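PDB 4BQO: putative capsular polysaccharide biosynthesis protein from Burkholderia pseudomallei, which binds coenzyme A and probably takes part in the biosynthesis of capsular polysaccharide, although its exact reaction is not established. Local coordinates for residues Lys7-Gly12 against Pro58-Phe63; Gln192-Tyr197 against Phe249-Leu254; Asp162-Arg167 against Ser181-Ile186. The protein carries 1 engineered substitution. All coordinates share one frame; numbering follows the deposited sequence. Where two conformers were deposited one is given.

In the fold
Three contacts spread along one chain illustrate how parts of one fold can stand at very different distances from a ligand site. Interaction 3 pairs two helices, and its first segment, 162-167, holds coenzyme A directly. Interaction 1, in the parallel sheet, has its centre about 24 Å from that of interaction 3, yet the side chain of its Tyr11 comes within about 8 Å of the bound coenzyme A. Interaction 2 joins two loops on the other side of the chain's centre, about 35 Å from interaction 1 between centres and away from the binding residues. It does meet interaction 3: Leu195 CD1 packs 3.7 Å from Ile186 CA, and Phe196 also touches Ile186.

Interaction 1 of 3, residues Lys7-Gly12 against Pro58-Phe63; sequences KYSVYG and PKLDLF
The carbonyl oxygen of Lys7 is gripped by two successive amides of the neighbouring segment. Asp61 N reaches Lys7 O at 2.8 Å, tilted somewhat from the carbonyl plane, while Leu62 N lies in that plane at 3.1 Å. On the other flank of the same residue the Asp61 side chain does the work of a backbone acceptor: its OD2 offers the anti lone pair to Lys7 N, 2.8 Å away with an N-H...O angle of 165°. Ser9 N then donates to Leu62 O, and the two strands run on parallel, Tyr8 beside Leu62 and Ser9 beside Phe63. They are the central pair of a four-stranded parallel sheet with strand order 2-1-3-4, an order also found at the start of flavodoxin-like sheets, and 6-11 also bonds to the 33-35 side through Tyr8.

On one face, Tyr8 CB meets Leu62 CB at 3.7 Å. With its CG lodged between backbone N and carbonyl carbon (chi1 84°), the tyrosine sends its ring away from Leu62, edge-to-face with Phe29, its OH bonded to Asn24. On the opposite face both methyls of Leu60 close over Ser9 OG, CD2 at 3.5 Å; that hydroxyl is satisfied by Val36 O. Farther along, Tyr11 and Phe63 lie side by side and point the same way, both with CG anti to the backbone N. It is Tyr11 CB that touches the Phe63 ring, at CE1 3.6 Å away, while Tyr11 OH goes on to Tyr77 O.

Two donors on one carbonyl would be expected to polarise it, and the carboxylate binds Lys7 N, so both polar groups of the Lys7 backbone are held at the start of the strand pair, and the ladder of backbone bonds continues beyond it between side chains packed on both faces.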
loop_
_atom_site.group_PDB
_atom_site.type_symbol
_atom_site.label_atom_id
_atom_site.label_comp_id
_atom_site.label_asym_id
_atom_site.label_seq_id
_atom_site.Cartn_x
_atom_site.Cartn_y
_atom_site.Cartn_z
ATOM N N LYS A 7 -18.379 -12.419 16.781
ATOM C CA LYS A 7 -18.523 -11.565 15.612
ATOM C C LYS A 7 -17.388 -10.549 15.516
ATOM O O LYS A 7 -17.019 -9.901 16.502
ATOM C CB LYS A 7 -19.888 -10.861 15.611
ATOM C CG LYS A 7 -21.048 -11.780 15.244
ATOM C CD LYS A 7 -22.336 -10.992 15.032
ATOM C CE LYS A 7 -23.483 -11.903 14.624
ATOM N NZ LYS A 7 -23.904 -12.754 15.772
ATOM N N TYR A 8 -16.834 -10.393 14.308
ATOM C CA TYR A 8 -15.831 -9.356 14.088
ATOM C C TYR A 8 -16.083 -8.688 12.750
ATOM O O TYR A 8 -16.763 -9.247 11.891
ATOM C CB TYR A 8 -14.382 -9.928 14.131
ATOM C CG TYR A 8 -13.840 -10.536 12.855
ATOM C CD1 TYR A 8 -14.350 -11.732 12.343
ATOM C CD2 TYR A 8 -12.784 -9.929 12.165
ATOM C CE1 TYR A 8 -13.854 -12.293 11.168
ATOM C CE2 TYR A 8 -12.266 -10.495 11.000
ATOM C CZ TYR A 8 -12.791 -11.669 10.504
ATOM O OH TYR A 8 -12.300 -12.226 9.338
ATOM N N SER A 9 -15.553 -7.486 12.644
ATOM C CA SER A 9 -15.516 -6.748 11.372
ATOM C C SER A 9 -14.098 -6.261 11.136
ATOM O O SER A 9 -13.351 -6.048 12.105
ATOM C CB SER A 9 -16.434 -5.529 11.407
ATOM O OG SER A 9 -17.799 -5.896 11.475
ATOM N N VAL A 10 -13.747 -6.034 9.872
ATOM C CA VAL A 10 -12.448 -5.372 9.585
ATOM C C VAL A 10 -12.737 -4.109 8.778
ATOM O O VAL A 10 -13.313 -4.213 7.674
ATOM C CB VAL A 10 -11.449 -6.276 8.824
ATOM C CG1 VAL A 10 -10.049 -5.685 8.876
ATOM C CG2 VAL A 10 -11.430 -7.704 9.376
ATOM N N TYR A 11 -12.334 -2.946 9.278
ATOM C CA TYR A 11 -12.648 -1.672 8.652
ATOM C C TYR A 11 -11.366 -0.904 8.339
ATOM O O TYR A 11 -10.469 -0.797 9.178
ATOM C CB TYR A 11 -13.534 -0.817 9.562
ATOM C CG TYR A 11 -13.824 0.557 9.010
ATOM C CD1 TYR A 11 -14.667 0.725 7.887
ATOM C CD2 TYR A 11 -13.248 1.684 9.575
ATOM C CE1 TYR A 11 -14.914 2.001 7.377
ATOM C CE2 TYR A 11 -13.502 2.957 9.078
ATOM C CZ TYR A 11 -14.345 3.102 7.987
ATOM O OH TYR A 11 -14.596 4.359 7.526
ATOM N N GLY A 12 -11.268 -0.368 7.131
ATOM C CA GLY A 12 -10.107 0.470 6.803
ATOM C C GLY A 12 -9.978 0.624 5.302
ATOM O O GLY A 12 -10.973 0.780 4.610
ATOM N N PRO A 58 -22.183 -2.328 17.544
ATOM C CA PRO A 58 -22.615 -2.722 18.908
ATOM C C PRO A 58 -22.727 -4.235 19.108
ATOM O O PRO A 58 -22.753 -4.700 20.259
ATOM C CB PRO A 58 -23.998 -2.067 19.028
ATOM C CG PRO A 58 -23.934 -0.894 18.109
ATOM C CD PRO A 58 -23.138 -1.386 16.929
ATOM N N LYS A 59 -22.771 -4.985 18.003
ATOM C CA LYS A 59 -22.887 -6.446 18.040
ATOM C C LYS A 59 -21.534 -7.179 17.926
ATOM O O LYS A 59 -21.494 -8.412 17.863
ATOM C CB LYS A 59 -23.837 -6.937 16.940
ATOM C CG LYS A 59 -25.112 -6.116 16.786
ATOM C CD LYS A 59 -26.044 -6.258 17.979
ATOM C CE LYS A 59 -27.032 -5.103 18.052
ATOM N NZ LYS A 59 -27.654 -4.763 16.740
ATOM N N LEU A 60 -20.434 -6.428 17.919
ATOM C CA LEU A 60 -19.127 -7.047 17.690
ATOM C C LEU A 60 -18.362 -7.430 18.939
ATOM O O LEU A 60 -18.247 -6.643 19.883
ATOM C CB LEU A 60 -18.225 -6.127 16.867
ATOM C CG LEU A 60 -18.718 -5.761 15.469
ATOM C CD1 LEU A 60 -17.708 -4.796 14.869
ATOM C CD2 LEU A 60 -18.958 -6.982 14.586
ATOM N N ASP A 61 -17.730 -8.608 18.875
ATOM C CA ASP A 61 -16.742 -8.985 19.874
ATOM C C ASP A 61 -15.372 -8.407 19.546
ATOM O O ASP A 61 -14.588 -8.095 20.443
ATOM C CB ASP A 61 -16.660 -10.507 19.922
ATOM C CG ASP A 61 -17.973 -11.147 20.333
ATOM O OD1 ASP A 61 -18.304 -11.091 21.536
ATOM O OD2 ASP A 61 -18.674 -11.713 19.466
ATOM N N LEU A 62 -15.098 -8.265 18.241
ATOM C CA LEU A 62 -13.806 -7.733 17.769
ATOM C C LEU A 62 -14.012 -6.729 16.615
ATOM O O LEU A 62 -14.696 -7.051 15.627
ATOM C CB LEU A 62 -12.904 -8.889 17.326
ATOM C CG LEU A 62 -11.569 -8.527 16.646
ATOM C CD1 LEU A 62 -10.637 -7.900 17.675
ATOM C CD2 LEU A 62 -10.958 -9.797 16.100
ATOM N N PHE A 63 -13.462 -5.527 16.787
ATOM C CA PHE A 63 -13.335 -4.539 15.700
ATOM C C PHE A 63 -11.838 -4.457 15.309
ATOM O O PHE A 63 -11.031 -3.911 16.062
ATOM C CB PHE A 63 -13.884 -3.179 16.170
ATOM C CG PHE A 63 -13.980 -2.128 15.107
ATOM C CD1 PHE A 63 -14.643 -2.391 13.907
ATOM C CD2 PHE A 63 -13.501 -0.841 15.342
ATOM C CE1 PHE A 63 -14.755 -1.411 12.936
ATOM C CE2 PHE A 63 -13.616 0.147 14.374
ATOM C CZ PHE A 63 -14.266 -0.146 13.178
#

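Interaction 2 of 3, residues Gln192-Tyr197 against Phe249-Leu254; sequences QKRLFY and FDFSEL
The side chain of Arg194 lies roughly perpendicular to that of Phe251, the arginine chain passing over one face of the ring. Phe251 is the third residue of a type I beta turn, Phe249 to Ser252, and the turn presents it to the loop that follows helix 183-189. Two loops are thus joined at the protein surface, by packing of an arginine on an aromatic ring, without a hydrogen bond between the two segments.

The overlap has two parts. Near its root the arginine makes a CH-pi contact: Arg194 CB stands 3.9 Å from the centroid of the Phe251 ring and only 12° off the ring normal. Farther out the chain first runs extended and then bends at its third torsion (chi3 -64°), which turns the guanidinium toward the CD1-CE1 side of the ring. Phe251 CE1 sits over the centre of that group, 3.5 Å above its plane. The two planes are inclined by 46°, so the ring meets the guanidinium with its CD1-CE1 rim, at a slant, and not as a flat stack; Arg194 NH2 comes to 3.4 Å from Phe251 CD1.

Phe249 CB occupies the opposite face of the ring, offset toward its rim, so the turn itself backs the phenyl that the arginine overlies. Peptide atoms fill in beside it, with Arg194 N 3.4 Å from Phe251 CE2 and Gln192 O near the ring plane at the edge. Leu241 touches the side chains of both Arg194 and Phe249.

At the outer end, Gln192 and Asp250 run side by side in the same direction, Gln192 CG 3.3 Å from Asp250 OD2. Glu253 approaches the guanidinium near its plane, but its OE2 is hydrogen-bonded to Asn258 ND2 and stays 4.0 Å from Arg194 NH2, beyond salt-bridge range.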
loop_
_atom_site.group_PDB
_atom_site.type_symbol
_atom_site.label_atom_id
_atom_site.label_comp_id
_atom_site.label_asym_id
_atom_site.label_seq_id
_atom_site.Cartn_x
_atom_site.Cartn_y
_atom_site.Cartn_z
ATOM N N GLN A 192 14.819 -9.789 0.528
ATOM C CA GLN A 192 14.807 -11.218 0.308
ATOM C C GLN A 192 13.482 -11.718 -0.272
ATOM O O GLN A 192 13.446 -12.739 -0.954
ATOM C CB GLN A 192 15.144 -11.973 1.607
ATOM C CG GLN A 192 16.572 -11.736 2.127
ATOM C CD GLN A 192 16.743 -10.397 2.833
ATOM O OE1 GLN A 192 15.925 -10.013 3.672
ATOM N NE2 GLN A 192 17.790 -9.662 2.472
ATOM N N LYS A 193 12.405 -10.990 0.014
ATOM C CA LYS A 193 11.067 -11.451 -0.323
ATOM C C LYS A 193 10.286 -10.259 -0.825
ATOM O O LYS A 193 10.364 -9.207 -0.259
ATOM C CB LYS A 193 10.328 -12.018 0.901
ATOM C CG LYS A 193 10.935 -13.289 1.496
ATOM C CD LYS A 193 10.381 -13.572 2.892
ATOM C CE LYS A 193 10.334 -15.069 3.189
ATOM N NZ LYS A 193 11.657 -15.747 3.247
ATOM N N ARG A 194 9.495 -10.466 -1.881
ATOM C CA ARG A 194 8.665 -9.387 -2.410
ATOM C C ARG A 194 7.459 -9.165 -1.519
ATOM O O ARG A 194 6.561 -10.019 -1.466
ATOM C CB ARG A 194 8.238 -9.735 -3.834
ATOM C CG ARG A 194 7.639 -8.541 -4.576
ATOM C CD ARG A 194 7.028 -9.043 -5.901
ATOM N NE ARG A 194 7.992 -9.613 -6.849
ATOM C CZ ARG A 194 8.677 -8.920 -7.757
ATOM N NH1 ARG A 194 8.586 -7.598 -7.829
ATOM N NH2 ARG A 194 9.482 -9.553 -8.621
ATOM N N LEU A 195 7.455 -8.052 -0.814
ATOM C CA LEU A 195 6.411 -7.805 0.189
ATOM C C LEU A 195 5.284 -6.905 -0.314
ATOM O O LEU A 195 4.232 -6.808 0.317
ATOM C CB LEU A 195 7.041 -7.200 1.475
ATOM C CG LEU A 195 8.037 -8.159 2.153
ATOM C CD1 LEU A 195 8.538 -7.503 3.426
ATOM C CD2 LEU A 195 7.393 -9.499 2.444
ATOM N N PHE A 196 5.515 -6.178 -1.418
ATOM C CA PHE A 196 4.519 -5.255 -2.002
ATOM C C PHE A 196 4.528 -5.369 -3.501
ATOM O O PHE A 196 5.575 -5.427 -4.121
ATOM C CB PHE A 196 4.846 -3.801 -1.649
ATOM C CG PHE A 196 4.516 -3.441 -0.223
ATOM C CD1 PHE A 196 5.446 -3.756 0.785
ATOM C CD2 PHE A 196 3.351 -2.758 0.096
ATOM C CE1 PHE A 196 5.199 -3.424 2.093
ATOM C CE2 PHE A 196 3.088 -2.402 1.414
ATOM C CZ PHE A 196 4.016 -2.747 2.432
ATOM N N TYR A 197 3.330 -5.406 -4.083
ATOM C CA TYR A 197 3.164 -5.300 -5.536
ATOM C C TYR A 197 3.068 -3.860 -6.008
ATOM O O TYR A 197 3.478 -3.545 -7.171
ATOM C CB TYR A 197 1.878 -6.005 -5.982
ATOM C CG TYR A 197 1.911 -7.506 -5.881
ATOM C CD1 TYR A 197 2.926 -8.273 -6.463
ATOM C CD2 TYR A 197 0.912 -8.198 -5.158
ATOM C CE1 TYR A 197 2.953 -9.666 -6.381
ATOM C CE2 TYR A 197 0.928 -9.594 -5.074
ATOM C CZ TYR A 197 1.919 -10.342 -5.683
ATOM O OH TYR A 197 2.011 -11.722 -5.601
ATOM N N PHE A 249 17.656 -7.022 -4.902
ATOM C CA PHE A 249 16.590 -7.890 -4.366
ATOM C C PHE A 249 16.787 -9.328 -4.783
ATOM O O PHE A 249 17.084 -9.582 -5.927
ATOM C CB PHE A 249 15.221 -7.317 -4.837
ATOM C CG PHE A 249 14.978 -5.920 -4.343
ATOM C CD1 PHE A 249 15.421 -4.783 -5.061
ATOM C CD2 PHE A 249 14.338 -5.702 -3.132
ATOM C CE1 PHE A 249 15.224 -3.488 -4.545
ATOM C CE2 PHE A 249 14.152 -4.445 -2.623
ATOM C CZ PHE A 249 14.584 -3.308 -3.321
ATOM N N ASP A 250 16.597 -10.288 -3.864
ATOM C CA ASP A 250 16.903 -11.688 -4.177
ATOM C C ASP A 250 16.018 -12.317 -5.237
ATOM O O ASP A 250 16.445 -13.212 -5.946
ATOM C CB ASP A 250 16.839 -12.568 -2.923
ATOM C CG ASP A 250 17.876 -12.202 -1.884
ATOM O OD1 ASP A 250 18.792 -11.406 -2.182
ATOM O OD2 ASP A 250 17.771 -12.722 -0.742
ATOM N N PHE A 251 14.791 -11.831 -5.358
ATOM C CA PHE A 251 13.781 -12.410 -6.252
ATOM C C PHE A 251 13.848 -11.941 -7.705
ATOM O O PHE A 251 13.045 -12.377 -8.529
ATOM C CB PHE A 251 12.385 -12.132 -5.668
ATOM C CG PHE A 251 12.160 -10.682 -5.307
ATOM C CD1 PHE A 251 11.897 -9.730 -6.288
ATOM C CD2 PHE A 251 12.239 -10.268 -3.997
ATOM C CE1 PHE A 251 11.679 -8.382 -5.965
ATOM C CE2 PHE A 251 12.029 -8.936 -3.652
ATOM C CZ PHE A 251 11.746 -7.988 -4.634
ATOM N N SER A 252 14.805 -11.075 -8.014
ATOM C CA SER A 252 14.993 -10.494 -9.348
ATOM C C SER A 252 15.547 -11.493 -10.371
ATOM O O SER A 252 16.340 -12.357 -10.013
ATOM C CB SER A 252 15.907 -9.259 -9.262
ATOM O OG SER A 252 17.265 -9.614 -9.021
ATOM N N GLU A 253 15.160 -11.324 -11.638
ATOM C CA GLU A 253 15.537 -12.238 -12.726
ATOM C C GLU A 253 16.553 -11.637 -13.707
ATOM O O GLU A 253 16.967 -10.482 -13.562
ATOM C CB GLU A 253 14.292 -12.749 -13.472
ATOM C CG GLU A 253 13.037 -11.897 -13.311
ATOM C CD GLU A 253 12.322 -12.155 -11.998
ATOM O OE1 GLU A 253 12.092 -13.344 -11.677
ATOM O OE2 GLU A 253 11.992 -11.180 -11.289
ATOM N N LEU A 254 16.933 -12.427 -14.716
ATOM C CA LEU A 254 18.052 -12.004 -15.565
ATOM C C LEU A 254 17.663 -11.308 -16.875
ATOM O O LEU A 254 18.453 -11.235 -17.831
ATOM C CB LEU A 254 19.093 -13.127 -15.753
ATOM C CG LEU A 254 20.310 -13.023 -14.813
ATOM C CD1 LEU A 254 19.997 -13.446 -13.381
ATOM C CD2 LEU A 254 21.503 -13.803 -15.350
#

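Interaction 3 of 3, residues Asp162-Arg167 against Ser181-Ile186; sequences DELKTR and SVTDFI. With COA (coenzyme A), chain C.
Lys165 and Asp184 form the ionic link between the two helices: NZ meets OD1 at 2.6 Å, on the syn side but out of the carboxylate plane, and adds a weaker bond to OD2. A bend at the second torsion (chi2 -86°) followed by an extended end carries the ammonium across to Asp184.

Van der Waals contacts accompany it. Leu164 and Thr183 run antiparallel alongside one another, Leu164 CB resting 3.6 Å from Thr183 OG1, a hydroxyl bonded to Gln96 NE2; the purely apolar pair is Leu164 CD1 with Ile186 CD1. This packing sets helix 153-168 against the first turn of helix 183-189, whose N-cap position is Val182.

Coenzyme A is held from another side of helix 153-168. Arg167 NE donates to the diphosphate oxygen O2A of coenzyme A at 2.8 Å, nearly straight at 165°, while one face of the guanidinium covers the adenine, with C5A 3.4 Å above its plane. Glu163, one turn earlier, helps fix the rotation of that group through OE1, 2.7 Å from Arg167 NH1 and approached from above the carboxylate plane. Glu163 CB itself lies 3.2 Å from adenine N1A, and Leu164 CD2 touches N6A.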
loop_
_atom_site.group_PDB
_atom_site.type_symbol
_atom_site.label_atom_id
_atom_site.label_comp_id
_atom_site.label_asym_id
_atom_site.label_seq_id
_atom_site.Cartn_x
_atom_site.Cartn_y
_atom_site.Cartn_z
ATOM N N ASP A 162 10.738 5.442 8.482
ATOM C CA ASP A 162 10.327 6.643 9.239
ATOM C C ASP A 162 8.858 7.024 9.049
ATOM O O ASP A 162 8.193 7.352 10.033
ATOM C CB ASP A 162 11.165 7.871 8.869
ATOM C CG ASP A 162 12.608 7.800 9.388
ATOM O OD1 ASP A 162 12.938 6.905 10.200
ATOM O OD2 ASP A 162 13.412 8.666 8.974
ATOM N N GLU A 163 8.374 6.998 7.796
ATOM C CA GLU A 163 6.968 7.262 7.473
ATOM C C GLU A 163 6.019 6.329 8.221
ATOM O O GLU A 163 5.003 6.785 8.763
ATOM C CB GLU A 163 6.737 7.143 5.958
ATOM C CG GLU A 163 7.289 8.328 5.169
ATOM C CD GLU A 163 6.668 9.662 5.542
ATOM O OE1 GLU A 163 5.424 9.801 5.513
ATOM O OE2 GLU A 163 7.432 10.598 5.842
ATOM N N LEU A 164 6.371 5.051 8.244
ATOM C CA LEU A 164 5.585 4.059 8.976
ATOM C C LEU A 164 5.665 4.314 10.489
ATOM O O LEU A 164 4.639 4.311 11.174
ATOM C CB LEU A 164 6.056 2.640 8.633
ATOM C CG LEU A 164 5.670 2.129 7.211
ATOM C CD1 LEU A 164 6.229 0.739 6.957
ATOM C CD2 LEU A 164 4.161 2.168 6.981
ATOM N N LYS A 165 6.871 4.549 11.011
ATOM C CA LYS A 165 7.017 4.703 12.475
ATOM C C LYS A 165 6.261 5.915 12.993
ATOM O O LYS A 165 5.683 5.859 14.076
ATOM C CB LYS A 165 8.475 4.828 12.879
ATOM C CG LYS A 165 9.293 3.600 12.570
ATOM C CD LYS A 165 9.253 2.545 13.646
ATOM C CE LYS A 165 10.381 1.547 13.421
ATOM N NZ LYS A 165 10.177 0.316 14.222
ATOM N N THR A 166 6.260 6.998 12.222
ATOM C CA THR A 166 5.521 8.200 12.598
ATOM C C THR A 166 4.028 7.919 12.694
ATOM O O THR A 166 3.347 8.334 13.650
ATOM C CB THR A 166 5.773 9.333 11.586
ATOM O OG1 THR A 166 7.146 9.729 11.653
ATOM C CG2 THR A 166 4.882 10.524 11.861
ATOM N N ARG A 167 3.509 7.199 11.712
ATOM C CA ARG A 167 2.093 6.867 11.729
ATOM C C ARG A 167 1.718 5.896 12.850
ATOM O O ARG A 167 0.584 5.926 13.330
ATOM C CB ARG A 167 1.632 6.381 10.359
ATOM C CG ARG A 167 1.437 7.533 9.394
ATOM C CD ARG A 167 1.296 7.071 7.957
ATOM N NE ARG A 167 1.006 8.202 7.080
ATOM C CZ ARG A 167 1.924 8.999 6.530
ATOM N NH1 ARG A 167 3.222 8.798 6.750
ATOM N NH2 ARG A 167 1.540 10.002 5.750
ATOM N N SER A 181 1.582 -4.039 14.030
ATOM C CA SER A 181 2.407 -3.399 13.001
ATOM C C SER A 181 3.463 -4.358 12.496
ATOM O O SER A 181 3.743 -5.388 13.139
ATOM C CB SER A 181 3.033 -2.108 13.507
ATOM O OG SER A 181 3.812 -2.346 14.656
ATOM N N VAL A 182 4.018 -4.040 11.322
ATOM C CA VAL A 182 4.973 -4.934 10.702
ATOM C C VAL A 182 6.169 -4.186 10.149
ATOM O O VAL A 182 6.907 -4.741 9.345
ATOM C CB VAL A 182 4.337 -5.835 9.612
ATOM C CG1 VAL A 182 3.422 -6.836 10.236
ATOM C CG2 VAL A 182 3.586 -5.009 8.568
ATOM N N THR A 183 6.379 -2.962 10.601
ATOM C CA THR A 183 7.470 -2.135 10.108
ATOM C C THR A 183 8.813 -2.859 10.153
ATOM O O THR A 183 9.530 -2.952 9.149
ATOM C CB THR A 183 7.558 -0.807 10.871
ATOM O OG1 THR A 183 6.285 -0.150 10.832
ATOM C CG2 THR A 183 8.603 0.115 10.237
ATOM N N ASP A 184 9.160 -3.408 11.307
ATOM C CA ASP A 184 10.478 -3.989 11.420
ATOM C C ASP A 184 10.620 -5.282 10.584
ATOM O O ASP A 184 11.699 -5.553 10.023
ATOM C CB ASP A 184 10.881 -4.103 12.902
ATOM C CG ASP A 184 10.964 -2.717 13.600
ATOM O OD1 ASP A 184 11.347 -1.696 12.963
ATOM O OD2 ASP A 184 10.637 -2.641 14.803
ATOM N N PHE A 185 9.522 -6.028 10.431
ATOM C CA PHE A 185 9.454 -7.196 9.546
ATOM C C PHE A 185 9.733 -6.796 8.071
ATOM O O PHE A 185 10.472 -7.462 7.360
ATOM C CB PHE A 185 8.090 -7.886 9.681
ATOM C CG PHE A 185 7.916 -9.066 8.792
ATOM C CD1 PHE A 185 7.422 -8.926 7.483
ATOM C CD2 PHE A 185 8.233 -10.340 9.249
ATOM C CE1 PHE A 185 7.257 -10.017 6.659
ATOM C CE2 PHE A 185 8.065 -11.440 8.433
ATOM C CZ PHE A 185 7.601 -11.289 7.119
ATOM N N ILE A 186 9.099 -5.714 7.648
ATOM C CA ILE A 186 9.276 -5.223 6.281
ATOM C C ILE A 186 10.739 -4.866 6.067
ATOM O O ILE A 186 11.351 -5.351 5.112
ATOM C CB ILE A 186 8.394 -4.000 5.975
ATOM C CG1 ILE A 186 6.916 -4.421 5.923
ATOM C CG2 ILE A 186 8.792 -3.433 4.609
ATOM C CD1 ILE A 186 5.959 -3.263 5.946
HETATM N N1A COA C . 4.445 6.940 3.664
HETATM C C2A COA C . 4.179 7.932 2.787
HETATM N N3A COA C . 2.927 8.336 2.495
HETATM C C4A COA C . 1.856 7.751 3.097
HETATM C C5A COA C . 2.074 6.665 4.067
HETATM C C6A COA C . 3.468 6.274 4.334
HETATM N N6A COA C . 3.747 5.279 5.215
HETATM N N7A COA C . 0.862 6.271 4.503
HETATM C C8A COA C . -0.061 7.036 3.872
HETATM N N9A COA C . 0.533 7.909 3.033
HETATM C C1B COA C . -0.163 8.900 2.185
HETATM C C2B COA C . -1.582 8.427 1.928
HETATM O O2B COA C . -1.666 7.660 0.715
HETATM C C3B COA C . -2.359 9.727 1.890
HETATM O O3B COA C . -2.225 10.295 0.594
HETATM P P3B COA C . -3.322 11.312 0.001
HETATM O O7A COA C . -4.469 10.393 -0.370
HETATM O O8A COA C . -3.622 12.246 1.147
HETATM O O9A COA C . -2.623 11.969 -1.166
HETATM C C4B COA C . -1.618 10.624 2.866
HETATM O O4B COA C . -0.267 10.148 2.888
HETATM C C5B COA C . -2.207 10.604 4.280
HETATM O O5B COA C . -2.856 9.364 4.565
HETATM P P1A COA C . -2.850 8.719 6.045
HETATM O O1A COA C . -3.107 7.234 5.925
HETATM O O2A COA C . -1.566 9.149 6.711
HETATM O O3A COA C . -4.105 9.413 6.829
HETATM P P2A COA C . -5.668 9.399 6.369
HETATM O O4A COA C . -6.550 8.753 7.418
HETATM O O5A COA C . -6.061 10.794 5.907
HETATM O O6A COA C . -5.643 8.409 5.088
HETATM C CBP COA C . -6.132 6.330 3.908
HETATM C CCP COA C . -6.565 7.318 4.984
HETATM C CDP COA C . -4.618 6.173 3.900
HETATM C CEP COA C . -6.812 4.994 4.178
HETATM C CAP COA C . -6.566 6.845 2.538
HETATM O OAP COA C . -6.777 8.256 2.614
HETATM C C9P COA C . -5.499 6.574 1.515
HETATM O O9P COA C . -4.456 7.212 1.534
HETATM N N8P COA C . -5.752 5.625 0.612
HETATM C C7P COA C . -6.171 5.938 -0.746
HETATM C C6P COA C . -5.838 4.819 -1.728
HETATM C C5P COA C . -6.909 3.746 -1.699
HETATM O O5P COA C . -7.996 3.961 -2.227
HETATM N N4P COA C . -6.596 2.591 -1.090
HETATM C C3P COA C . -7.440 1.983 -0.069
HETATM C C2P COA C . -8.526 2.971 0.340
HETATM S S1P COA C . -8.185 4.017 1.775
#